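Local structure of 432aa long hypothetical deoxyribodipyrimidine photolyase (2E0I) at residues C3-R8 and T17-A22; R9-E14 and N56-L61; S70-F75 and M169-L174. The protein probably repairs ultraviolet-induced cyclobutane pyrimidine dimers in DNA by light-driven chemistry, carrying a second FAD that may serve as a light-harvesting cofactor. One frame throughout, in Å; residues are numbered along the deposited sequence.

Interaction 1: C3-R8 and T17-A22; sequences CIFIFR and TGLNYA. With FAD (flavin-adenine dinucleotide), chain F.
F5 and L19 carry most of this contact, their side chains crossing at about a right angle. L19 CB lies over the centre of the F5 ring, 4.0 Å from its centroid and 7° off the ring normal, a CH-pi contact made squarely on the face. With CG anti to the backbone N (chi1 177°), F5 CG stands within reach of L19 CD1, at 3.8 Å. The helix backbone also comes close, L19 N lying 3.4 Å from F5 CE1. F7 extends the apolar patch: its CZ meets L19 CD2 at 4.2 Å, and F5 CE2 sits above the centre of the F7 ring. The strand 3-7 and helix 17-22 axes run antiparallel at 169° and approach to 8.9 Å, as expected for the first crossover of the beta-alpha-beta unit 2-7, 17-25, 28-35 in the Rossmann-like photolyase domain. Toward the start of the strand the fit is looser. C3 SG and A22 CB are 4.5 Å apart, and C3 is tied covalently to C26 by a disulfide. T17 and N20 point away from the strand; Y21, exposed to solvent, stacks on Y124. At the other end of the strand segment, R8 enters the FAD pocket, its O 3.6 Å from FAD N1, and its NH2 forms a salt bridge with D107.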
# COMPACT_ATOMS: atom_id res chain seq x y z
N CYS A 3 -26.68 10.33 13.15
CA CYS A 3 -25.71 10.49 12.09
C CYS A 3 -25.07 9.21 11.58
O CYS A 3 -25.26 8.13 12.15
CB CYS A 3 -24.64 11.50 12.52
SG CYS A 3 -23.42 10.94 13.75
N ILE A 4 -24.34 9.34 10.47
CA ILE A 4 -23.67 8.22 9.80
C ILE A 4 -22.15 8.31 9.74
O ILE A 4 -21.58 9.39 9.52
CB ILE A 4 -24.19 8.09 8.34
CG1 ILE A 4 -25.58 7.47 8.34
CG2 ILE A 4 -23.23 7.27 7.49
CD1 ILE A 4 -26.13 7.24 6.95
N PHE A 5 -21.48 7.18 9.94
CA PHE A 5 -20.04 7.15 9.82
C PHE A 5 -19.72 6.21 8.69
O PHE A 5 -20.19 5.06 8.68
CB PHE A 5 -19.35 6.63 11.07
CG PHE A 5 -17.87 6.53 10.90
CD1 PHE A 5 -17.08 7.69 10.88
CD2 PHE A 5 -17.26 5.31 10.63
CE1 PHE A 5 -15.71 7.64 10.59
CE2 PHE A 5 -15.90 5.23 10.34
CZ PHE A 5 -15.12 6.40 10.31
N ILE A 6 -18.91 6.68 7.74
CA ILE A 6 -18.55 5.87 6.59
C ILE A 6 -17.12 5.35 6.66
O ILE A 6 -16.17 6.14 6.63
CB ILE A 6 -18.70 6.65 5.24
CG1 ILE A 6 -20.14 7.15 5.06
CG2 ILE A 6 -18.31 5.76 4.06
CD1 ILE A 6 -20.31 8.03 3.84
N PHE A 7 -16.97 4.03 6.77
CA PHE A 7 -15.65 3.41 6.80
C PHE A 7 -15.14 3.39 5.37
O PHE A 7 -15.92 3.35 4.42
CB PHE A 7 -15.74 1.97 7.29
CG PHE A 7 -16.09 1.84 8.73
CD1 PHE A 7 -15.09 1.78 9.69
CD2 PHE A 7 -17.42 1.76 9.13
CE1 PHE A 7 -15.40 1.65 11.03
CE2 PHE A 7 -17.75 1.63 10.48
CZ PHE A 7 -16.73 1.57 11.43
N ARG A 8 -13.83 3.40 5.21
CA ARG A 8 -13.26 3.34 3.88
C ARG A 8 -11.95 2.59 3.89
O ARG A 8 -11.80 1.58 3.22
CB ARG A 8 -13.04 4.74 3.33
CG ARG A 8 -14.30 5.57 3.20
CD ARG A 8 -13.99 6.97 3.63
NE ARG A 8 -14.58 7.94 2.74
CZ ARG A 8 -14.14 9.18 2.60
NH1 ARG A 8 -13.08 9.59 3.30
NH2 ARG A 8 -14.74 10.00 1.74
N THR A 17 -10.37 8.19 14.73
CA THR A 17 -10.69 9.61 14.93
C THR A 17 -12.11 10.01 14.55
O THR A 17 -12.91 10.40 15.41
CB THR A 17 -9.70 10.50 14.17
OG1 THR A 17 -8.36 10.08 14.44
CG2 THR A 17 -9.86 11.96 14.60
N GLY A 18 -12.42 9.94 13.27
CA GLY A 18 -13.74 10.32 12.83
C GLY A 18 -14.82 9.56 13.55
O GLY A 18 -15.84 10.12 13.94
N LEU A 19 -14.61 8.26 13.72
CA LEU A 19 -15.61 7.44 14.38
C LEU A 19 -15.81 7.92 15.82
O LEU A 19 -16.93 7.98 16.31
CB LEU A 19 -15.20 5.97 14.35
CG LEU A 19 -16.18 5.01 15.03
CD1 LEU A 19 -17.57 5.15 14.40
CD2 LEU A 19 -15.66 3.58 14.91
N ASN A 20 -14.70 8.28 16.48
CA ASN A 20 -14.76 8.76 17.85
C ASN A 20 -15.63 10.00 17.94
O ASN A 20 -16.56 10.04 18.75
CB ASN A 20 -13.38 9.10 18.39
CG ASN A 20 -12.63 7.88 18.86
OD1 ASN A 20 -13.23 6.86 19.21
ND2 ASN A 20 -11.32 7.98 18.90
N TYR A 21 -15.35 11.00 17.12
CA TYR A 21 -16.14 12.22 17.14
C TYR A 21 -17.59 11.90 16.87
O TYR A 21 -18.49 12.44 17.51
CB TYR A 21 -15.64 13.23 16.12
CG TYR A 21 -14.42 13.99 16.55
CD1 TYR A 21 -13.17 13.67 16.05
CD2 TYR A 21 -14.52 15.03 17.48
CE1 TYR A 21 -12.03 14.38 16.44
CE2 TYR A 21 -13.40 15.74 17.88
CZ TYR A 21 -12.16 15.41 17.36
OH TYR A 21 -11.05 16.13 17.74
N ALA A 22 -17.83 11.01 15.91
CA ALA A 22 -19.20 10.64 15.58
C ALA A 22 -19.92 10.08 16.79
O ALA A 22 -21.05 10.47 17.10
CB ALA A 22 -19.20 9.62 14.46
PA FAD F . -8.17 3.17 -4.97
O1A FAD F . -6.71 2.97 -5.07
O2A FAD F . -9.18 2.09 -5.02
O5B FAD F . -8.38 3.74 -6.46
C5B FAD F . -9.60 4.38 -6.83
C4B FAD F . -9.54 4.96 -8.25
O4B FAD F . -8.21 5.47 -8.46
C3B FAD F . -9.74 3.87 -9.31
O3B FAD F . -10.19 4.47 -10.53
C2B FAD F . -8.31 3.35 -9.47
O2B FAD F . -8.17 2.72 -10.75
C1B FAD F . -7.56 4.68 -9.48
N9A FAD F . -6.12 4.50 -9.19
C8A FAD F . -5.60 3.85 -8.16
N7A FAD F . -4.27 3.93 -8.19
C5A FAD F . -3.93 4.64 -9.25
C6A FAD F . -2.73 5.08 -9.79
N6A FAD F . -1.58 4.73 -9.22
N1A FAD F . -2.74 5.83 -10.90
C2A FAD F . -3.87 6.15 -11.50
N3A FAD F . -5.04 5.75 -11.01
C4A FAD F . -5.11 5.00 -9.90
N1 FAD F . -12.98 1.84 -0.18
C2 FAD F . -14.37 2.00 -0.19
O2 FAD F . -14.90 2.84 0.54
N3 FAD F . -15.15 1.25 -1.07
C4 FAD F . -14.54 0.33 -1.95
O4 FAD F . -15.23 -0.33 -2.71
C4X FAD F . -13.16 0.19 -1.95
N5 FAD F . -12.54 -0.67 -2.86
C5X FAD F . -11.15 -0.81 -2.88
C6 FAD F . -10.54 -1.59 -3.85
C7 FAD F . -9.15 -1.66 -3.94
C7M FAD F . -8.50 -2.53 -5.02
C8 FAD F . -8.37 -0.94 -3.04
C8M FAD F . -6.84 -0.99 -3.10
C9 FAD F . -8.98 -0.16 -2.06
C9A FAD F . -10.37 -0.09 -1.97
N10 FAD F . -10.99 0.74 -1.03
C10 FAD F . -12.38 0.93 -1.06
C1' FAD F . -10.19 1.49 -0.03
C2' FAD F . -9.62 2.79 -0.58
O2' FAD F . -8.20 2.81 -0.38
C3' FAD F . -10.27 4.00 0.10
O3' FAD F . -11.66 4.02 -0.22
C4' FAD F . -9.62 5.30 -0.37
O4' FAD F . -10.10 6.38 0.44
C5' FAD F . -9.94 5.58 -1.84
O5' FAD F . -8.86 6.25 -2.50
P FAD F . -7.74 5.40 -3.28
O1P FAD F . -6.92 6.37 -4.04
O2P FAD F . -7.06 4.49 -2.33
O3P FAD F . -8.64 4.57 -4.31

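Interaction 2: R9-E14 and N56-L61. With FAD (flavin-adenine dinucleotide), chain F.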
# COMPACT_ATOMS: atom_id res chain seq x y z
N ARG A 9 -11.03 3.08 4.71
CA ARG A 9 -9.67 2.57 4.80
C ARG A 9 -9.26 2.50 6.27
O ARG A 9 -8.07 2.34 6.59
CB ARG A 9 -8.77 3.58 4.12
CG ARG A 9 -7.78 3.09 3.16
CD ARG A 9 -7.11 4.31 2.53
NE ARG A 9 -5.83 4.33 3.15
CZ ARG A 9 -5.09 5.32 3.61
NH1 ARG A 9 -3.96 4.91 4.14
NH2 ARG A 9 -5.39 6.61 3.58
N ASP A 10 -10.23 2.69 7.16
CA ASP A 10 -10.04 2.70 8.62
C ASP A 10 -10.86 1.57 9.24
O ASP A 10 -11.66 1.79 10.14
CB ASP A 10 -10.52 4.04 9.18
CG ASP A 10 -11.89 4.48 8.58
OD1 ASP A 10 -12.52 3.71 7.82
OD2 ASP A 10 -12.36 5.61 8.87
N LEU A 11 -10.62 0.35 8.76
CA LEU A 11 -11.39 -0.81 9.20
C LEU A 11 -11.17 -1.31 10.63
O LEU A 11 -10.63 -2.40 10.85
CB LEU A 11 -11.16 -1.95 8.20
CG LEU A 11 -11.30 -1.52 6.74
CD1 LEU A 11 -11.35 -2.74 5.86
CD2 LEU A 11 -12.56 -0.71 6.55
N ARG A 12 -11.61 -0.50 11.60
CA ARG A 12 -11.47 -0.83 13.01
C ARG A 12 -12.39 0.06 13.81
O ARG A 12 -12.87 1.08 13.29
CB ARG A 12 -10.03 -0.58 13.48
CG ARG A 12 -9.62 0.86 13.32
CD ARG A 12 -8.24 1.14 13.89
NE ARG A 12 -7.96 2.58 13.93
CZ ARG A 12 -7.64 3.31 12.88
NH1 ARG A 12 -7.53 2.74 11.68
NH2 ARG A 12 -7.44 4.62 13.01
N LEU A 13 -12.64 -0.30 15.07
CA LEU A 13 -13.50 0.49 15.94
C LEU A 13 -12.68 1.18 17.03
O LEU A 13 -13.17 2.06 17.72
CB LEU A 13 -14.55 -0.39 16.59
CG LEU A 13 -15.51 -1.15 15.68
CD1 LEU A 13 -16.59 -1.79 16.54
CD2 LEU A 13 -16.13 -0.21 14.66
N GLU A 14 -11.41 0.78 17.16
CA GLU A 14 -10.49 1.33 18.15
C GLU A 14 -9.65 2.45 17.56
O GLU A 14 -9.15 2.34 16.46
CB GLU A 14 -9.55 0.25 18.66
CG GLU A 14 -10.19 -0.84 19.52
CD GLU A 14 -10.63 -0.33 20.89
OE1 GLU A 14 -10.01 0.62 21.42
OE2 GLU A 14 -11.59 -0.90 21.45
N ASN A 56 -12.08 -9.48 4.01
CA ASN A 56 -11.91 -10.22 5.25
C ASN A 56 -11.89 -9.26 6.45
O ASN A 56 -12.51 -9.53 7.48
CB ASN A 56 -10.62 -11.04 5.23
CG ASN A 56 -10.74 -12.29 4.40
OD1 ASN A 56 -11.81 -12.91 4.36
ND2 ASN A 56 -9.65 -12.70 3.76
N SER A 57 -11.19 -8.14 6.31
CA SER A 57 -11.13 -7.17 7.38
C SER A 57 -12.52 -6.59 7.62
O SER A 57 -12.88 -6.29 8.75
CB SER A 57 -10.14 -6.07 7.04
OG SER A 57 -8.85 -6.63 6.83
N LEU A 58 -13.29 -6.43 6.54
CA LEU A 58 -14.65 -5.91 6.66
C LEU A 58 -15.54 -6.95 7.36
O LEU A 58 -16.45 -6.58 8.11
CB LEU A 58 -15.23 -5.58 5.28
CG LEU A 58 -14.75 -4.25 4.67
CD1 LEU A 58 -15.23 -4.12 3.23
CD2 LEU A 58 -15.27 -3.10 5.52
N LEU A 59 -15.28 -8.23 7.12
CA LEU A 59 -16.05 -9.29 7.78
C LEU A 59 -15.77 -9.25 9.28
O LEU A 59 -16.70 -9.33 10.09
CB LEU A 59 -15.69 -10.67 7.23
CG LEU A 59 -16.15 -10.95 5.79
CD1 LEU A 59 -15.60 -12.28 5.33
CD2 LEU A 59 -17.66 -10.93 5.71
N GLU A 60 -14.49 -9.11 9.64
CA GLU A 60 -14.11 -9.06 11.05
C GLU A 60 -14.73 -7.85 11.75
O GLU A 60 -15.24 -7.96 12.87
CB GLU A 60 -12.58 -9.01 11.20
CG GLU A 60 -12.07 -9.86 12.37
CD GLU A 60 -10.70 -9.43 12.92
OE1 GLU A 60 -10.60 -8.35 13.55
OE2 GLU A 60 -9.72 -10.20 12.73
N LEU A 61 -14.70 -6.70 11.07
CA LEU A 61 -15.26 -5.46 11.59
C LEU A 61 -16.75 -5.62 11.86
O LEU A 61 -17.28 -5.09 12.83
CB LEU A 61 -15.03 -4.32 10.59
CG LEU A 61 -15.62 -2.95 10.94
CD1 LEU A 61 -14.83 -2.35 12.10
CD2 LEU A 61 -15.58 -2.04 9.72
PA FAD F . -8.17 3.17 -4.97
O1A FAD F . -6.71 2.97 -5.07
O2A FAD F . -9.18 2.09 -5.02
O5B FAD F . -8.38 3.74 -6.46
C5B FAD F . -9.60 4.38 -6.83
C4B FAD F . -9.54 4.96 -8.25
O4B FAD F . -8.21 5.47 -8.46
C3B FAD F . -9.74 3.87 -9.31
O3B FAD F . -10.19 4.47 -10.53
C2B FAD F . -8.31 3.35 -9.47
O2B FAD F . -8.17 2.72 -10.75
C1B FAD F . -7.56 4.68 -9.48
N9A FAD F . -6.12 4.50 -9.19
C8A FAD F . -5.60 3.85 -8.16
N7A FAD F . -4.27 3.93 -8.19
C5A FAD F . -3.93 4.64 -9.25
C6A FAD F . -2.73 5.08 -9.79
N6A FAD F . -1.58 4.73 -9.22
N1A FAD F . -2.74 5.83 -10.90
C2A FAD F . -3.87 6.15 -11.50
N3A FAD F . -5.04 5.75 -11.01
C4A FAD F . -5.11 5.00 -9.90
N1 FAD F . -12.98 1.84 -0.18
C2 FAD F . -14.37 2.00 -0.19
O2 FAD F . -14.90 2.84 0.54
N3 FAD F . -15.15 1.25 -1.07
C4 FAD F . -14.54 0.33 -1.95
O4 FAD F . -15.23 -0.33 -2.71
C4X FAD F . -13.16 0.19 -1.95
N5 FAD F . -12.54 -0.67 -2.86
C5X FAD F . -11.15 -0.81 -2.88
C6 FAD F . -10.54 -1.59 -3.85
C7 FAD F . -9.15 -1.66 -3.94
C7M FAD F . -8.50 -2.53 -5.02
C8 FAD F . -8.37 -0.94 -3.04
C8M FAD F . -6.84 -0.99 -3.10
C9 FAD F . -8.98 -0.16 -2.06
C9A FAD F . -10.37 -0.09 -1.97
N10 FAD F . -10.99 0.74 -1.03
C10 FAD F . -12.38 0.93 -1.06
C1' FAD F . -10.19 1.49 -0.03
C2' FAD F . -9.62 2.79 -0.58
O2' FAD F . -8.20 2.81 -0.38
C3' FAD F . -10.27 4.00 0.10
O3' FAD F . -11.66 4.02 -0.22
C4' FAD F . -9.62 5.30 -0.37
O4' FAD F . -10.10 6.38 0.44
C5' FAD F . -9.94 5.58 -1.84
O5' FAD F . -8.86 6.25 -2.50
P FAD F . -7.74 5.40 -3.28
O1P FAD F . -6.92 6.37 -4.04
O2P FAD F . -7.06 4.49 -2.33
O3P FAD F . -8.64 4.57 -4.31
O HOH W 1 -10.83 -5.36 10.57
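L11 and L13 bring the loop after strand 2-7 against helix 48-66, where they meet S57, L58 and L61. The loop bends in an inverse gamma turn centred on L11, closed by the bond from R12 N to D10 O (2.7 Å), and it joins the first strand of the Rossmann-like domain to helix 17-25.

The direct contacts between the two segments are apolar. L11 uses both of its methyls: CD1 packs against S57 CB at 3.7 Å and also reaches L58, whose CD2 is met by L11 CD2 at 3.8 Å. One turn further along, L61 CD1 is shared by the loop. It packs against L13 CD2 at 3.6 Å and also lies 3.7 Å from R12 N, so one methyl touches both L13 and the backbone N that closes the turn. L61 CB points toward the loop; with CG anti to the backbone N (chi1 177°) and chi2 at 71°, CD1 is the methyl that makes the contact.

A water supplies the polar link. It donates to L11 O (3.0 Å) and to S57 O (2.9 Å), joining a carbonyl of the turn to one of the helix.

R12 and R9 find their main polar partners outside the two segments. R12 CB points away from the helix; its NH2 pairs with D126 and bonds D15 O, while NH1 reaches G223 O. Its NE makes a weak bond to E14 O, which lies at the edge of the guanidinium. R9 forms a salt bridge with D98 and a hydrogen bond to K221 O, and its aliphatic part lines the FAD pocket, with R9 CD 3.5 Å from ribityl atom O2' of FAD.

Interaction 3: S70-F75 and M169-L174; sequences SRLNVF and MNVDFL
M169 O is gripped by two donors, V74 N at 2.9 Å and R71 NH1 at 3.1 Å, which approach from opposite faces of its carbonyl plane. The V74 bond is the straighter, with an N-H...O angle of 161° against 144° for R71. M169 N returns a bond to V74 O at 3.0 Å, lying in that carbonyl's plane, and the reciprocal pair defines an isolated antiparallel bridge, hydrogen-bonded at V74 and M169. Strand 73-76 is an outermost strand of the five-stranded parallel sheet, so the bridge adds one antiparallel residue pair to the border of the Rossmann-like domain. R71 extends from CG to NE to bring its guanidinium to the bridge; NH1 also makes a weak bond to L72 O, and NH2 is held by S168 OG.

Packing spreads outward from the bridge. V74, whose CB points toward 169-174, divides its methyls: CG2 lies against the N170-V171 peptide, 3.8 Å from V171 N, and CG1 touches the edge of the F173 ring at CD2 and, more loosely, L174 CD2. L72 and V171 cross at about a right angle, with L72 CD2 3.6 Å from V171 CG1. M169 runs extended to SD, which lies 3.7 Å above one face of the F173 ring, offset toward the ring's edge. The bend at chi3 (-94°) then places M169 CE 4.0 Å from F75 C.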
# COMPACT_ATOMS: atom_id res chain seq x y z
N SER A 70 -25.27 -4.18 16.68
CA SER A 70 -25.31 -3.44 15.45
C SER A 70 -24.75 -4.35 14.38
O SER A 70 -24.71 -5.57 14.56
CB SER A 70 -24.46 -2.18 15.58
OG SER A 70 -24.57 -1.37 14.42
N ARG A 71 -24.33 -3.77 13.27
CA ARG A 71 -23.74 -4.53 12.18
C ARG A 71 -23.36 -3.55 11.11
O ARG A 71 -23.85 -2.42 11.08
CB ARG A 71 -24.71 -5.56 11.59
CG ARG A 71 -25.80 -4.98 10.71
CD ARG A 71 -26.63 -6.07 10.03
NE ARG A 71 -27.77 -5.54 9.27
CZ ARG A 71 -27.69 -4.87 8.13
NH1 ARG A 71 -26.51 -4.64 7.58
NH2 ARG A 71 -28.78 -4.43 7.53
N LEU A 72 -22.48 -3.98 10.23
CA LEU A 72 -22.03 -3.13 9.14
C LEU A 72 -23.17 -2.99 8.12
O LEU A 72 -23.74 -3.98 7.65
CB LEU A 72 -20.79 -3.75 8.49
CG LEU A 72 -20.09 -2.85 7.49
CD1 LEU A 72 -19.72 -1.54 8.18
CD2 LEU A 72 -18.85 -3.56 6.94
N ASN A 73 -23.50 -1.74 7.80
CA ASN A 73 -24.55 -1.42 6.84
C ASN A 73 -23.88 -1.19 5.49
O ASN A 73 -23.21 -0.17 5.30
CB ASN A 73 -25.28 -0.16 7.29
CG ASN A 73 -26.08 -0.37 8.56
OD1 ASN A 73 -27.20 -0.87 8.54
ND2 ASN A 73 -25.48 -0.00 9.69
N VAL A 74 -24.09 -2.12 4.56
CA VAL A 74 -23.46 -2.02 3.25
C VAL A 74 -24.35 -1.50 2.13
O VAL A 74 -25.53 -1.86 2.03
CB VAL A 74 -22.88 -3.38 2.82
CG1 VAL A 74 -22.18 -3.26 1.48
CG2 VAL A 74 -21.91 -3.89 3.89
N PHE A 75 -23.77 -0.66 1.28
CA PHE A 75 -24.46 -0.07 0.14
C PHE A 75 -23.59 -0.25 -1.09
O PHE A 75 -22.40 -0.52 -0.97
CB PHE A 75 -24.69 1.42 0.38
CG PHE A 75 -25.64 1.70 1.51
CD1 PHE A 75 -27.02 1.75 1.27
CD2 PHE A 75 -25.18 1.88 2.81
CE1 PHE A 75 -27.92 1.97 2.31
CE2 PHE A 75 -26.07 2.10 3.87
CZ PHE A 75 -27.44 2.15 3.62
N MET A 169 -27.81 -3.66 2.87
CA MET A 169 -27.37 -5.03 2.71
C MET A 169 -26.34 -5.26 3.81
O MET A 169 -25.97 -4.33 4.53
CB MET A 169 -26.69 -5.24 1.36
CG MET A 169 -27.52 -4.90 0.15
SD MET A 169 -26.60 -5.12 -1.38
CE MET A 169 -25.95 -3.43 -1.65
N ASN A 170 -25.87 -6.49 3.93
CA ASN A 170 -24.86 -6.82 4.93
C ASN A 170 -23.60 -7.36 4.25
O ASN A 170 -23.62 -7.64 3.05
CB ASN A 170 -25.42 -7.82 5.92
CG ASN A 170 -26.18 -8.93 5.24
OD1 ASN A 170 -25.62 -9.69 4.46
ND2 ASN A 170 -27.48 -9.02 5.54
N VAL A 171 -22.52 -7.48 5.00
CA VAL A 171 -21.25 -7.96 4.45
C VAL A 171 -21.32 -9.14 3.50
O VAL A 171 -20.46 -9.28 2.63
CB VAL A 171 -20.28 -8.28 5.56
CG1 VAL A 171 -19.76 -7.00 6.15
CG2 VAL A 171 -20.96 -9.11 6.62
N ASP A 172 -22.34 -9.98 3.65
CA ASP A 172 -22.52 -11.14 2.77
C ASP A 172 -22.36 -10.71 1.30
O ASP A 172 -21.72 -11.38 0.50
CB ASP A 172 -23.92 -11.77 2.97
CG ASP A 172 -23.92 -12.97 3.95
OD1 ASP A 172 -25.01 -13.56 4.18
OD2 ASP A 172 -22.85 -13.33 4.49
N PHE A 173 -22.96 -9.57 0.96
CA PHE A 173 -22.91 -9.03 -0.39
C PHE A 173 -21.49 -8.87 -0.92
O PHE A 173 -21.24 -9.09 -2.10
CB PHE A 173 -23.61 -7.67 -0.45
CG PHE A 173 -23.36 -6.91 -1.72
CD1 PHE A 173 -23.84 -7.40 -2.94
CD2 PHE A 173 -22.61 -5.75 -1.72
CE1 PHE A 173 -23.55 -6.73 -4.14
CE2 PHE A 173 -22.32 -5.07 -2.90
CZ PHE A 173 -22.79 -5.56 -4.12
N LEU A 174 -20.57 -8.49 -0.04
CA LEU A 174 -19.18 -8.27 -0.42
C LEU A 174 -18.42 -9.52 -0.85
O LEU A 174 -17.38 -9.41 -1.52
CB LEU A 174 -18.44 -7.55 0.71
CG LEU A 174 -18.94 -6.14 1.01
CD1 LEU A 174 -18.26 -5.60 2.23
CD2 LEU A 174 -18.70 -5.23 -0.18

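How the interactions relate
Interactions 1 and 2 are fully buried and largely apolar, whereas interaction 3 lies at the sheet's edge, includes partly exposed residues and combines two backbone bonds with one from the R71 guanidinium, over apolar packing. Interactions 1 and 2 interlock along the chain: strand 2-7 runs into the loop of interaction 2, which leads into helix 17-25, and L13 CD2 packs 3.8 Å from L19 CD2. Both reach the same FAD. Helix 48-66 connects interaction 2 to interaction 3, where L58 CD1 meets L174 CD1 at 3.5 Å. Interactions 1 and 3 reach the same sheet through strands 2-7 and 73-76, touching where F7 CD2 comes within 4.1 Å of L72 CD1.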